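UDP-N-acetylglucosamine pyrophosphorylase (Entamoeba histolytica, PDB 3OC9) probably catalyses the formation of UDP-N-acetylglucosamine and diphosphate from UTP and N-acetylglucosamine 1-phosphate. Local coordinates at residues E74-L79 and S380-F385; I94-T100 and Q124-Q130; L133-F138 and N304-K308; H260-Y266 and F312-F316. All blocks are in the same frame, centred on the assembly; numbering follows the deposited sequence.

From the N terminus, contact 1 opens first on helix 68-87 and closes last, some 300 residues on, so the other three nest inside its loop. Contact 2 follows at once and closes a short loop between parallel strands 95-100 and 125-134; L76 and L79 of contact 1 pack directly on W96 and I94 of contact 2. Strand 125-134 runs on into contact 3, which leads to the small antiparallel sheet 282-286/305-309. Before that loop closes at residues 304-308, contact 4 opens at residues 260-266; it closes at 312-316, so contacts 3 and 4 cross. Together they tie the central mixed sheet to that small sheet and the 3-10 segment 312-316, and helix 68-87 to loop 380-385.

Contact 1. Residues E74-L79 and S380-F385; sequences ERLLRL and SFRKSF
R75, F381 and S384 close around one water molecule, which accepts from R75 NE at 3.2 Å and donates to two backbone oxygens, F381 O at 2.7 Å and S384 O at 2.8 Å. The water lies at the edge of the guanidinium, in its plane. That same group is laid flat on the phenyl ring of F381, with the planes only 11° apart and R75 CZ 3.8 Å from the ring centroid, a stack that is also a cation-pi contact; NH1 sits over the middle of the ring. Bends at chi2 and at chi3 (-81°) bring the arginine chain round to this position, and C191 O takes a hydrogen bond from NH2, so the group is fixed by both its face and its rim. The loop presenting F381 begins with an ST turn, in which S380 OG accepts from R382 N at 3.1 Å, and it lies along helix 68-87 just after strand 377-379. A second water joins E74 OE1, which also pairs with K66, to F381 N. Farther along the helix, R78 brings CB to 3.5 Å from F381 O and turns one guanidinium face to K383 O. The R382 guanidinium in turn lies with a face over L77 CB. R78 and R382 share E81 as a salt-bridge partner, and R78 also pairs with E388. Over one face of the F385 ring rests L79 CD2, 4.0 Å from the centroid in a CH-pi contact, while R75 NE approaches the rim of that ring.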
# COMPACT_ATOMS: atom_id res chain seq x y z
N GLU A 74 0.03 13.62 -6.29
CA GLU A 74 -0.24 14.87 -5.56
C GLU A 74 0.27 14.84 -4.10
O GLU A 74 0.81 15.85 -3.59
CB GLU A 74 -1.74 15.24 -5.66
CG GLU A 74 -2.16 15.71 -7.09
CD GLU A 74 -3.64 16.10 -7.23
OE1 GLU A 74 -4.44 15.83 -6.31
OE2 GLU A 74 -4.00 16.66 -8.29
N ARG A 75 0.12 13.69 -3.44
CA ARG A 75 0.69 13.52 -2.10
C ARG A 75 2.24 13.62 -2.10
O ARG A 75 2.81 14.26 -1.21
CB ARG A 75 0.17 12.21 -1.45
CG ARG A 75 0.66 11.97 -0.01
CD ARG A 75 -0.39 11.23 0.84
NE ARG A 75 -1.39 12.15 1.34
CZ ARG A 75 -2.53 11.80 1.94
NH1 ARG A 75 -3.35 12.76 2.33
NH2 ARG A 75 -2.88 10.52 2.14
N LEU A 76 2.92 13.02 -3.08
CA LEU A 76 4.38 13.17 -3.20
C LEU A 76 4.80 14.65 -3.41
O LEU A 76 5.77 15.12 -2.80
CB LEU A 76 4.96 12.26 -4.31
CG LEU A 76 4.86 10.73 -4.12
CD1 LEU A 76 5.50 9.99 -5.33
CD2 LEU A 76 5.54 10.28 -2.81
N LEU A 77 4.06 15.37 -4.27
CA LEU A 77 4.31 16.82 -4.45
C LEU A 77 4.20 17.63 -3.14
O LEU A 77 5.04 18.50 -2.86
CB LEU A 77 3.41 17.40 -5.56
CG LEU A 77 3.78 17.02 -7.01
CD1 LEU A 77 2.64 17.41 -7.95
CD2 LEU A 77 5.10 17.65 -7.51
N ARG A 78 3.20 17.30 -2.31
CA ARG A 78 2.99 18.01 -1.01
C ARG A 78 4.08 17.69 0.03
O ARG A 78 4.54 18.58 0.76
CB ARG A 78 1.59 17.73 -0.46
CG ARG A 78 1.26 18.36 0.91
CD ARG A 78 1.38 19.91 0.87
NE ARG A 78 0.90 20.53 2.11
CZ ARG A 78 1.08 21.82 2.42
NH1 ARG A 78 1.75 22.62 1.59
NH2 ARG A 78 0.58 22.30 3.55
N LEU A 79 4.46 16.40 0.12
CA LEU A 79 5.56 15.96 0.97
C LEU A 79 6.89 16.63 0.59
O LEU A 79 7.64 17.08 1.47
CB LEU A 79 5.69 14.41 0.94
CG LEU A 79 4.56 13.67 1.69
CD1 LEU A 79 4.54 12.18 1.31
CD2 LEU A 79 4.75 13.84 3.23
N SER A 380 -7.93 18.73 -1.49
CA SER A 380 -6.93 18.15 -2.41
C SER A 380 -5.68 17.64 -1.69
O SER A 380 -5.17 18.31 -0.79
CB SER A 380 -6.51 19.17 -3.47
OG SER A 380 -5.53 18.60 -4.34
N PHE A 381 -5.20 16.45 -2.08
CA PHE A 381 -3.94 15.90 -1.55
C PHE A 381 -2.75 16.83 -1.89
O PHE A 381 -1.68 16.74 -1.26
CB PHE A 381 -3.66 14.49 -2.13
CG PHE A 381 -4.38 13.33 -1.42
CD1 PHE A 381 -5.49 13.53 -0.60
CD2 PHE A 381 -3.95 12.02 -1.65
CE1 PHE A 381 -6.14 12.44 0.01
CE2 PHE A 381 -4.60 10.93 -1.06
CZ PHE A 381 -5.69 11.14 -0.22
N ARG A 382 -2.92 17.71 -2.88
CA ARG A 382 -1.88 18.71 -3.19
C ARG A 382 -1.82 19.87 -2.16
O ARG A 382 -0.77 20.50 -1.99
CB ARG A 382 -2.04 19.24 -4.63
CG ARG A 382 -0.97 20.23 -5.10
CD ARG A 382 0.40 19.55 -5.32
NE ARG A 382 1.47 20.52 -5.57
CZ ARG A 382 2.16 21.18 -4.64
NH1 ARG A 382 1.91 21.00 -3.34
NH2 ARG A 382 3.12 22.02 -5.01
N LYS A 383 -2.93 20.10 -1.45
CA LYS A 383 -3.08 21.25 -0.51
C LYS A 383 -2.75 21.03 0.99
O LYS A 383 -2.34 21.98 1.67
CB LYS A 383 -4.49 21.84 -0.64
CG LYS A 383 -4.86 22.32 -2.04
CD LYS A 383 -4.12 23.59 -2.45
CE LYS A 383 -4.73 24.83 -1.81
NZ LYS A 383 -4.03 26.06 -2.28
N SER A 384 -2.96 19.82 1.51
CA SER A 384 -2.72 19.52 2.94
C SER A 384 -2.39 18.01 3.08
O SER A 384 -3.00 17.18 2.41
CB SER A 384 -3.94 19.92 3.81
OG SER A 384 -3.64 20.00 5.20
N PHE A 385 -1.40 17.70 3.92
CA PHE A 385 -1.02 16.30 4.24
C PHE A 385 -1.84 15.78 5.43
O PHE A 385 -2.56 14.77 5.31
CB PHE A 385 0.51 16.24 4.48
CG PHE A 385 1.02 14.88 4.98
CD1 PHE A 385 0.93 13.74 4.19
CD2 PHE A 385 1.59 14.77 6.25
CE1 PHE A 385 1.41 12.49 4.66
CE2 PHE A 385 2.07 13.53 6.73
CZ PHE A 385 1.97 12.38 5.92
O HOH W 1 -6.32 15.03 -4.46
O HOH W 2 -1.55 15.28 0.96

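Contact 2. Residues I94-T100 and Q124-Q130; sequences IHWFLMT and QIHCFPQ. With EDO (1,2-ethanediol), chain C.
Strands 95-100 and 125-134 are the two parallel strands of a beta-alpha-beta crossover in the mixed central sheet, with helix 105-114 between them. Backbone bonds join the pair throughout, from W96 N to Q124 O (2.9 Å) through to Q130 N to T100 O; the straightest is T100 N to F128 O, 2.8 Å long at 174°. Q124 NE2 donates to I94 O at 2.9 Å, rising well above the carbonyl plane, and also bonds Q80 OE1. Next to it H95 ND1 and H126 NE2 share a hydrogen bond of 3.0 Å, the two imidazoles meeting rim to rim. The F97 ring lies alongside H126, nearly parallel but slid until they scarcely overlap. On the same sheet face, F128 has its CG between the backbone N and carbonyl carbon (chi1 68°), which leans the ring toward the neighbouring strand: M99 CA lies over one ring face, 4.0 Å from the centroid, and M99 CB is 3.6 Å from F128 CZ. At the far end Q130 OE1 accepts from a 1,2-ethanediol, probably from the crystallisation liquor, while its NE2 bonds N155. Helices 160-166 and 169-176 cover the face bearing F97 and F128; on the opposite face W96 and L98 meet helix 68-87, and T100 and C127 meet helix 105-114. Strand 36-41 adds backbone bonds to 95-100 along the other edge.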
# COMPACT_ATOMS: atom_id res chain seq x y z
N ILE A 94 11.53 12.87 -4.26
CA ILE A 94 11.22 11.48 -3.84
C ILE A 94 11.08 10.55 -5.07
O ILE A 94 10.12 10.66 -5.81
CB ILE A 94 9.90 11.40 -2.97
CG1 ILE A 94 9.99 12.30 -1.73
CG2 ILE A 94 9.59 9.92 -2.56
CD1 ILE A 94 8.59 12.49 -1.01
N HIS A 95 12.03 9.63 -5.28
CA HIS A 95 11.94 8.66 -6.40
C HIS A 95 10.83 7.59 -6.13
O HIS A 95 10.65 7.18 -4.97
CB HIS A 95 13.33 8.01 -6.66
CG HIS A 95 14.31 8.93 -7.35
ND1 HIS A 95 14.34 9.10 -8.72
CD2 HIS A 95 15.26 9.77 -6.85
CE1 HIS A 95 15.27 9.98 -9.04
NE2 HIS A 95 15.84 10.41 -7.92
N TRP A 96 10.11 7.18 -7.18
CA TRP A 96 8.94 6.27 -7.10
C TRP A 96 9.16 5.07 -8.04
O TRP A 96 9.28 5.25 -9.27
CB TRP A 96 7.65 7.03 -7.49
CG TRP A 96 6.31 6.27 -7.44
CD1 TRP A 96 6.08 4.99 -6.94
CD2 TRP A 96 5.04 6.75 -7.90
NE1 TRP A 96 4.73 4.67 -7.07
CE2 TRP A 96 4.08 5.72 -7.66
CE3 TRP A 96 4.61 7.95 -8.50
CZ2 TRP A 96 2.71 5.87 -7.99
CZ3 TRP A 96 3.24 8.10 -8.83
CH2 TRP A 96 2.31 7.06 -8.56
N PHE A 97 9.23 3.86 -7.47
CA PHE A 97 9.48 2.61 -8.23
C PHE A 97 8.14 1.84 -8.32
O PHE A 97 7.54 1.50 -7.28
CB PHE A 97 10.61 1.79 -7.54
CG PHE A 97 11.89 2.59 -7.34
CD1 PHE A 97 12.78 2.78 -8.42
CD2 PHE A 97 12.19 3.16 -6.11
CE1 PHE A 97 13.95 3.55 -8.26
CE2 PHE A 97 13.37 3.93 -5.93
CZ PHE A 97 14.25 4.12 -7.02
N LEU A 98 7.68 1.59 -9.56
CA LEU A 98 6.36 0.99 -9.80
C LEU A 98 6.50 -0.38 -10.44
O LEU A 98 6.96 -0.50 -11.58
CB LEU A 98 5.51 1.89 -10.71
CG LEU A 98 5.01 3.21 -10.15
CD1 LEU A 98 6.01 4.28 -10.50
CD2 LEU A 98 3.62 3.53 -10.72
N MET A 99 6.11 -1.42 -9.70
CA MET A 99 6.24 -2.82 -10.20
C MET A 99 5.11 -3.23 -11.14
O MET A 99 3.92 -3.12 -10.79
CB MET A 99 6.36 -3.83 -9.04
CG MET A 99 6.75 -5.26 -9.48
SD MET A 99 7.24 -6.40 -8.14
CE MET A 99 5.68 -6.66 -7.32
N THR A 100 5.51 -3.67 -12.34
CA THR A 100 4.55 -4.10 -13.37
C THR A 100 5.03 -5.42 -14.00
O THR A 100 5.73 -6.20 -13.34
CB THR A 100 4.23 -2.98 -14.41
OG1 THR A 100 3.21 -3.43 -15.31
CG2 THR A 100 5.46 -2.56 -15.20
N GLN A 124 11.93 11.05 -12.06
CA GLN A 124 11.61 10.39 -10.76
C GLN A 124 10.62 9.21 -10.78
O GLN A 124 10.37 8.62 -9.73
CB GLN A 124 11.16 11.44 -9.71
CG GLN A 124 9.67 11.87 -9.77
CD GLN A 124 9.39 13.10 -8.89
OE1 GLN A 124 9.26 14.23 -9.39
NE2 GLN A 124 9.33 12.89 -7.57
N ILE A 125 10.05 8.88 -11.95
CA ILE A 125 9.09 7.78 -12.12
C ILE A 125 9.80 6.61 -12.79
O ILE A 125 10.35 6.79 -13.88
CB ILE A 125 7.92 8.21 -13.05
CG1 ILE A 125 7.15 9.38 -12.44
CG2 ILE A 125 6.98 7.04 -13.38
CD1 ILE A 125 6.27 8.97 -11.31
N HIS A 126 9.77 5.41 -12.18
CA HIS A 126 10.52 4.24 -12.70
C HIS A 126 9.70 2.94 -12.72
O HIS A 126 9.63 2.22 -11.70
CB HIS A 126 11.82 4.01 -11.89
CG HIS A 126 12.61 5.26 -11.61
ND1 HIS A 126 13.59 5.72 -12.46
CD2 HIS A 126 12.57 6.12 -10.57
CE1 HIS A 126 14.11 6.83 -11.96
NE2 HIS A 126 13.51 7.10 -10.81
N CYS A 127 9.13 2.60 -13.88
CA CYS A 127 8.39 1.32 -14.04
C CYS A 127 9.36 0.17 -14.31
O CYS A 127 10.29 0.30 -15.14
CB CYS A 127 7.34 1.42 -15.19
SG CYS A 127 5.96 2.59 -14.95
N PHE A 128 9.19 -0.95 -13.58
CA PHE A 128 10.05 -2.17 -13.75
C PHE A 128 9.26 -3.49 -13.75
O PHE A 128 8.27 -3.62 -13.04
CB PHE A 128 11.18 -2.21 -12.70
CG PHE A 128 10.69 -2.43 -11.27
CD1 PHE A 128 10.11 -1.37 -10.53
CD2 PHE A 128 10.84 -3.68 -10.66
CE1 PHE A 128 9.66 -1.58 -9.20
CE2 PHE A 128 10.40 -3.90 -9.34
CZ PHE A 128 9.81 -2.84 -8.60
N PRO A 129 9.69 -4.51 -14.55
CA PRO A 129 8.88 -5.74 -14.60
C PRO A 129 9.30 -6.83 -13.59
O PRO A 129 10.49 -6.99 -13.31
CB PRO A 129 9.09 -6.24 -16.04
CG PRO A 129 10.49 -5.75 -16.41
CD PRO A 129 10.65 -4.42 -15.68
N GLN A 130 8.31 -7.57 -13.07
CA GLN A 130 8.55 -8.82 -12.30
C GLN A 130 8.38 -10.04 -13.22
O GLN A 130 7.82 -9.92 -14.33
CB GLN A 130 7.62 -8.92 -11.07
CG GLN A 130 6.12 -9.10 -11.42
CD GLN A 130 5.16 -9.18 -10.21
OE1 GLN A 130 4.19 -8.40 -10.12
NE2 GLN A 130 5.40 -10.14 -9.32
C1 EDO C . 1.78 -10.77 -8.24
O1 EDO C . 2.38 -9.52 -7.87
C2 EDO C . 0.25 -10.76 -8.12
O2 EDO C . -0.15 -11.04 -6.77

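Contact 3. Residues L133-F138 and N304-K308; sequences LPVVDF and NGIKK
I306 meets both V136 and F138, and its side chain can be followed atom by atom. CB stands 4.1 Å from V136 CG2, close to the carbonyl oxygen of the same valine. With CG1 anti to the carbonyl carbon (chi1 -71°) and the chain then extended, the branch is carried toward F138: CG1 comes in at the edge of the phenyl ring, in its plane, and the terminal CD1 lies 3.6 Å from F138 CD1. The two side chains cross at about a right angle, and N304 O approaches the same ring obliquely, 3.8 Å from F138 CE1. Behind this apolar touch the backbones are joined by two hydrogen bonds. I306 N donates to V136 O at 3.0 Å, in the carbonyl plane, and V136 N returns a longer, nearly straight bond of 3.3 Å to I306 O. V135 CG1 packs 4.0 Å from G305 CA, where no side chain intervenes. Toward K308 the chains diverge, and a water lies between them: it accepts from K308 N at 3.0 Å, with P134 O and I306 O also close by. Past the water, L133 CD1 touches K308 O. V136 and I306 thus make an isolated antiparallel bridge of the hydrogen-bonded kind, set at the surface beside a classic beta bulge in which N304 and G305 both face K286 of the two-stranded antiparallel sheet 282-286/305-309.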
# COMPACT_ATOMS: atom_id res chain seq x y z
N LEU A 133 4.74 -16.63 -14.88
CA LEU A 133 4.71 -18.10 -15.12
C LEU A 133 3.39 -18.53 -15.80
O LEU A 133 2.35 -17.91 -15.56
CB LEU A 133 4.86 -18.86 -13.79
CG LEU A 133 6.18 -18.78 -13.00
CD1 LEU A 133 5.99 -19.30 -11.57
CD2 LEU A 133 7.32 -19.56 -13.71
N PRO A 134 3.41 -19.60 -16.63
CA PRO A 134 2.14 -20.12 -17.18
C PRO A 134 1.18 -20.71 -16.12
O PRO A 134 1.62 -21.35 -15.16
CB PRO A 134 2.59 -21.22 -18.16
CG PRO A 134 4.05 -21.02 -18.36
CD PRO A 134 4.58 -20.35 -17.12
N VAL A 135 -0.12 -20.47 -16.30
CA VAL A 135 -1.17 -21.03 -15.43
C VAL A 135 -1.42 -22.49 -15.87
O VAL A 135 -1.45 -22.76 -17.06
CB VAL A 135 -2.48 -20.17 -15.54
CG1 VAL A 135 -3.58 -20.70 -14.62
CG2 VAL A 135 -2.18 -18.66 -15.27
N VAL A 136 -1.59 -23.43 -14.92
CA VAL A 136 -1.71 -24.87 -15.24
C VAL A 136 -3.01 -25.53 -14.72
O VAL A 136 -3.67 -24.97 -13.84
CB VAL A 136 -0.47 -25.71 -14.78
CG1 VAL A 136 0.82 -25.20 -15.41
CG2 VAL A 136 -0.34 -25.74 -13.22
N ASP A 137 -3.37 -26.69 -15.29
CA ASP A 137 -4.51 -27.50 -14.81
C ASP A 137 -4.06 -28.50 -13.72
O ASP A 137 -2.95 -28.39 -13.22
CB ASP A 137 -5.24 -28.20 -15.98
CG ASP A 137 -4.43 -29.32 -16.64
OD1 ASP A 137 -3.49 -29.88 -16.03
OD2 ASP A 137 -4.75 -29.67 -17.80
N PHE A 138 -4.88 -29.51 -13.40
CA PHE A 138 -4.55 -30.42 -12.28
C PHE A 138 -3.60 -31.61 -12.56
O PHE A 138 -3.17 -32.28 -11.61
CB PHE A 138 -5.81 -30.88 -11.52
CG PHE A 138 -6.68 -29.75 -10.99
CD1 PHE A 138 -6.14 -28.50 -10.69
CD2 PHE A 138 -8.04 -29.95 -10.76
CE1 PHE A 138 -6.94 -27.47 -10.19
CE2 PHE A 138 -8.85 -28.91 -10.26
CZ PHE A 138 -8.29 -27.68 -9.98
N ASN A 304 -10.44 -23.20 -11.60
CA ASN A 304 -9.90 -24.34 -12.35
C ASN A 304 -8.40 -24.25 -12.67
O ASN A 304 -7.79 -25.24 -13.09
CB ASN A 304 -10.72 -24.59 -13.64
CG ASN A 304 -10.55 -23.48 -14.67
OD1 ASN A 304 -10.61 -22.29 -14.35
ND2 ASN A 304 -10.38 -23.88 -15.93
N GLY A 305 -7.81 -23.07 -12.47
CA GLY A 305 -6.39 -22.86 -12.76
C GLY A 305 -5.53 -22.68 -11.51
O GLY A 305 -6.00 -22.12 -10.51
N ILE A 306 -4.29 -23.16 -11.58
CA ILE A 306 -3.31 -23.06 -10.48
C ILE A 306 -2.19 -22.08 -10.82
O ILE A 306 -1.53 -22.23 -11.86
CB ILE A 306 -2.74 -24.48 -10.12
CG1 ILE A 306 -3.81 -25.34 -9.44
CG2 ILE A 306 -1.44 -24.39 -9.26
CD1 ILE A 306 -3.39 -26.78 -9.19
N LYS A 307 -1.99 -21.06 -9.96
CA LYS A 307 -0.86 -20.11 -10.04
C LYS A 307 0.16 -20.38 -8.92
O LYS A 307 -0.19 -20.27 -7.76
CB LYS A 307 -1.34 -18.65 -9.89
CG LYS A 307 -2.29 -18.11 -10.97
CD LYS A 307 -2.83 -16.71 -10.58
CE LYS A 307 -3.73 -16.80 -9.36
NZ LYS A 307 -3.83 -15.49 -8.66
N LYS A 308 1.41 -20.74 -9.26
CA LYS A 308 2.51 -20.89 -8.28
C LYS A 308 3.06 -19.52 -7.87
O LYS A 308 3.64 -18.82 -8.71
CB LYS A 308 3.62 -21.77 -8.89
CG LYS A 308 4.84 -21.98 -8.00
CD LYS A 308 6.10 -22.38 -8.80
CE LYS A 308 5.98 -23.75 -9.43
NZ LYS A 308 7.25 -24.16 -10.12
O HOH W 3 1.66 -21.56 -12.13

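Contact 4. Residues H260-Y266 and F312-F316; sequences HISINGY and FFDVF
F316 turns the edge of its ring toward the face of the H260 imidazole, an offset edge-to-face pair with centroids 5.6 Å apart and planes at 84°. A residue beyond the corner at S262 fixes the rotation of the imidazole: N264 ND2 donates to H260 NE2 at 3.3 Å, almost straight (169°) and close to both the ring and amide planes. A chi1 of 78° sets F312 CG over its own backbone, and the side chain comes at H260 from the opposite direction, so that they meet rim to rim, F312 CZ lying 3.8 Å from H260 CE1. Three polar side-chain ends gather round the F312 ring. S262 OG is in the ring plane at the edge, while N264 ND2 (3.5 Å from F312 CE1) and Y266 OH (3.6 Å from F312 CD1) approach obliquely. Y266 OH also lies at the edge of F316. Within 312-316, a 3-10 segment, F313 CD1 lies over the centre of the F312 ring and completes the aromatic cluster. The chain turns its corner between strands 258-261 and 263-267, which both pair antiparallel with strand 209-215; strand 180-184 adjoins 263-267, and F161 of helix 160-166 packs on F312 and V315.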
# COMPACT_ATOMS: atom_id res chain seq x y z
N HIS A 260 -1.93 -7.19 10.30
CA HIS A 260 -0.98 -6.73 9.23
C HIS A 260 -1.73 -6.09 8.06
O HIS A 260 -2.57 -6.75 7.43
CB HIS A 260 -0.12 -7.93 8.72
CG HIS A 260 0.71 -7.62 7.51
ND1 HIS A 260 0.51 -8.24 6.29
CD2 HIS A 260 1.75 -6.76 7.33
CE1 HIS A 260 1.38 -7.76 5.41
NE2 HIS A 260 2.15 -6.86 6.01
N ILE A 261 -1.47 -4.82 7.76
CA ILE A 261 -2.26 -4.12 6.71
C ILE A 261 -1.46 -3.67 5.47
O ILE A 261 -1.95 -2.86 4.65
CB ILE A 261 -3.14 -2.94 7.26
CG1 ILE A 261 -2.36 -2.10 8.25
CG2 ILE A 261 -4.51 -3.44 7.85
CD1 ILE A 261 -1.37 -1.19 7.58
N SER A 262 -0.25 -4.20 5.31
CA SER A 262 0.58 -3.99 4.09
C SER A 262 1.00 -2.53 3.81
O SER A 262 0.91 -2.05 2.67
CB SER A 262 -0.07 -4.58 2.80
OG SER A 262 -0.25 -5.99 2.86
N ILE A 263 1.48 -1.84 4.85
CA ILE A 263 2.22 -0.57 4.69
C ILE A 263 3.53 -0.76 5.50
O ILE A 263 3.51 -0.66 6.74
CB ILE A 263 1.42 0.70 5.18
CG1 ILE A 263 0.03 0.78 4.53
CG2 ILE A 263 2.24 2.02 4.89
CD1 ILE A 263 -0.95 1.79 5.23
N ASN A 264 4.65 -1.06 4.81
CA ASN A 264 5.91 -1.52 5.46
C ASN A 264 7.13 -0.71 5.00
O ASN A 264 7.28 -0.46 3.79
CB ASN A 264 6.15 -3.04 5.17
CG ASN A 264 5.00 -3.92 5.73
OD1 ASN A 264 4.77 -3.95 6.94
ND2 ASN A 264 4.30 -4.65 4.85
N GLY A 265 7.96 -0.27 5.96
CA GLY A 265 9.22 0.43 5.65
C GLY A 265 10.45 -0.48 5.76
O GLY A 265 10.53 -1.30 6.67
N TYR A 266 11.39 -0.34 4.81
CA TYR A 266 12.60 -1.18 4.73
C TYR A 266 13.88 -0.35 4.57
O TYR A 266 13.91 0.60 3.76
CB TYR A 266 12.52 -2.12 3.51
CG TYR A 266 11.32 -3.06 3.41
CD1 TYR A 266 11.29 -4.26 4.14
CD2 TYR A 266 10.27 -2.80 2.52
CE1 TYR A 266 10.21 -5.15 4.03
CE2 TYR A 266 9.18 -3.70 2.38
CZ TYR A 266 9.15 -4.86 3.14
OH TYR A 266 8.08 -5.73 3.01
N PHE A 312 5.47 -11.66 -0.14
CA PHE A 312 6.52 -10.77 0.37
C PHE A 312 6.71 -10.90 1.89
O PHE A 312 7.83 -10.81 2.37
CB PHE A 312 6.33 -9.29 -0.06
CG PHE A 312 5.29 -8.54 0.73
CD1 PHE A 312 5.54 -8.11 2.04
CD2 PHE A 312 4.05 -8.26 0.15
CE1 PHE A 312 4.55 -7.44 2.79
CE2 PHE A 312 3.05 -7.59 0.89
CZ PHE A 312 3.31 -7.17 2.21
N PHE A 313 5.62 -11.17 2.62
CA PHE A 313 5.70 -11.22 4.10
C PHE A 313 6.42 -12.44 4.66
O PHE A 313 6.79 -12.48 5.84
CB PHE A 313 4.32 -10.96 4.77
CG PHE A 313 3.19 -11.80 4.22
CD1 PHE A 313 2.29 -11.26 3.29
CD2 PHE A 313 3.01 -13.13 4.63
CE1 PHE A 313 1.24 -12.02 2.76
CE2 PHE A 313 1.94 -13.91 4.12
CZ PHE A 313 1.07 -13.35 3.18
N ASP A 314 6.68 -13.45 3.81
CA ASP A 314 7.55 -14.56 4.24
C ASP A 314 9.02 -14.16 4.43
O ASP A 314 9.81 -14.96 4.93
CB ASP A 314 7.44 -15.79 3.29
CG ASP A 314 6.11 -16.54 3.43
OD1 ASP A 314 5.55 -16.63 4.56
OD2 ASP A 314 5.60 -17.07 2.40
N VAL A 315 9.37 -12.91 4.07
CA VAL A 315 10.72 -12.36 4.32
C VAL A 315 10.91 -11.83 5.76
O VAL A 315 12.05 -11.70 6.22
CB VAL A 315 11.15 -11.29 3.25
CG1 VAL A 315 10.73 -9.87 3.65
CG2 VAL A 315 12.68 -11.36 3.03
N PHE A 316 9.81 -11.58 6.47
CA PHE A 316 9.89 -10.98 7.83
C PHE A 316 10.84 -11.69 8.84
O PHE A 316 11.56 -11.00 9.58
CB PHE A 316 8.49 -10.75 8.48
CG PHE A 316 7.60 -9.69 7.81
CD1 PHE A 316 8.02 -8.90 6.72
CD2 PHE A 316 6.30 -9.49 8.31
CE1 PHE A 316 7.13 -7.93 6.13
CE2 PHE A 316 5.40 -8.51 7.73
CZ PHE A 316 5.83 -7.73 6.66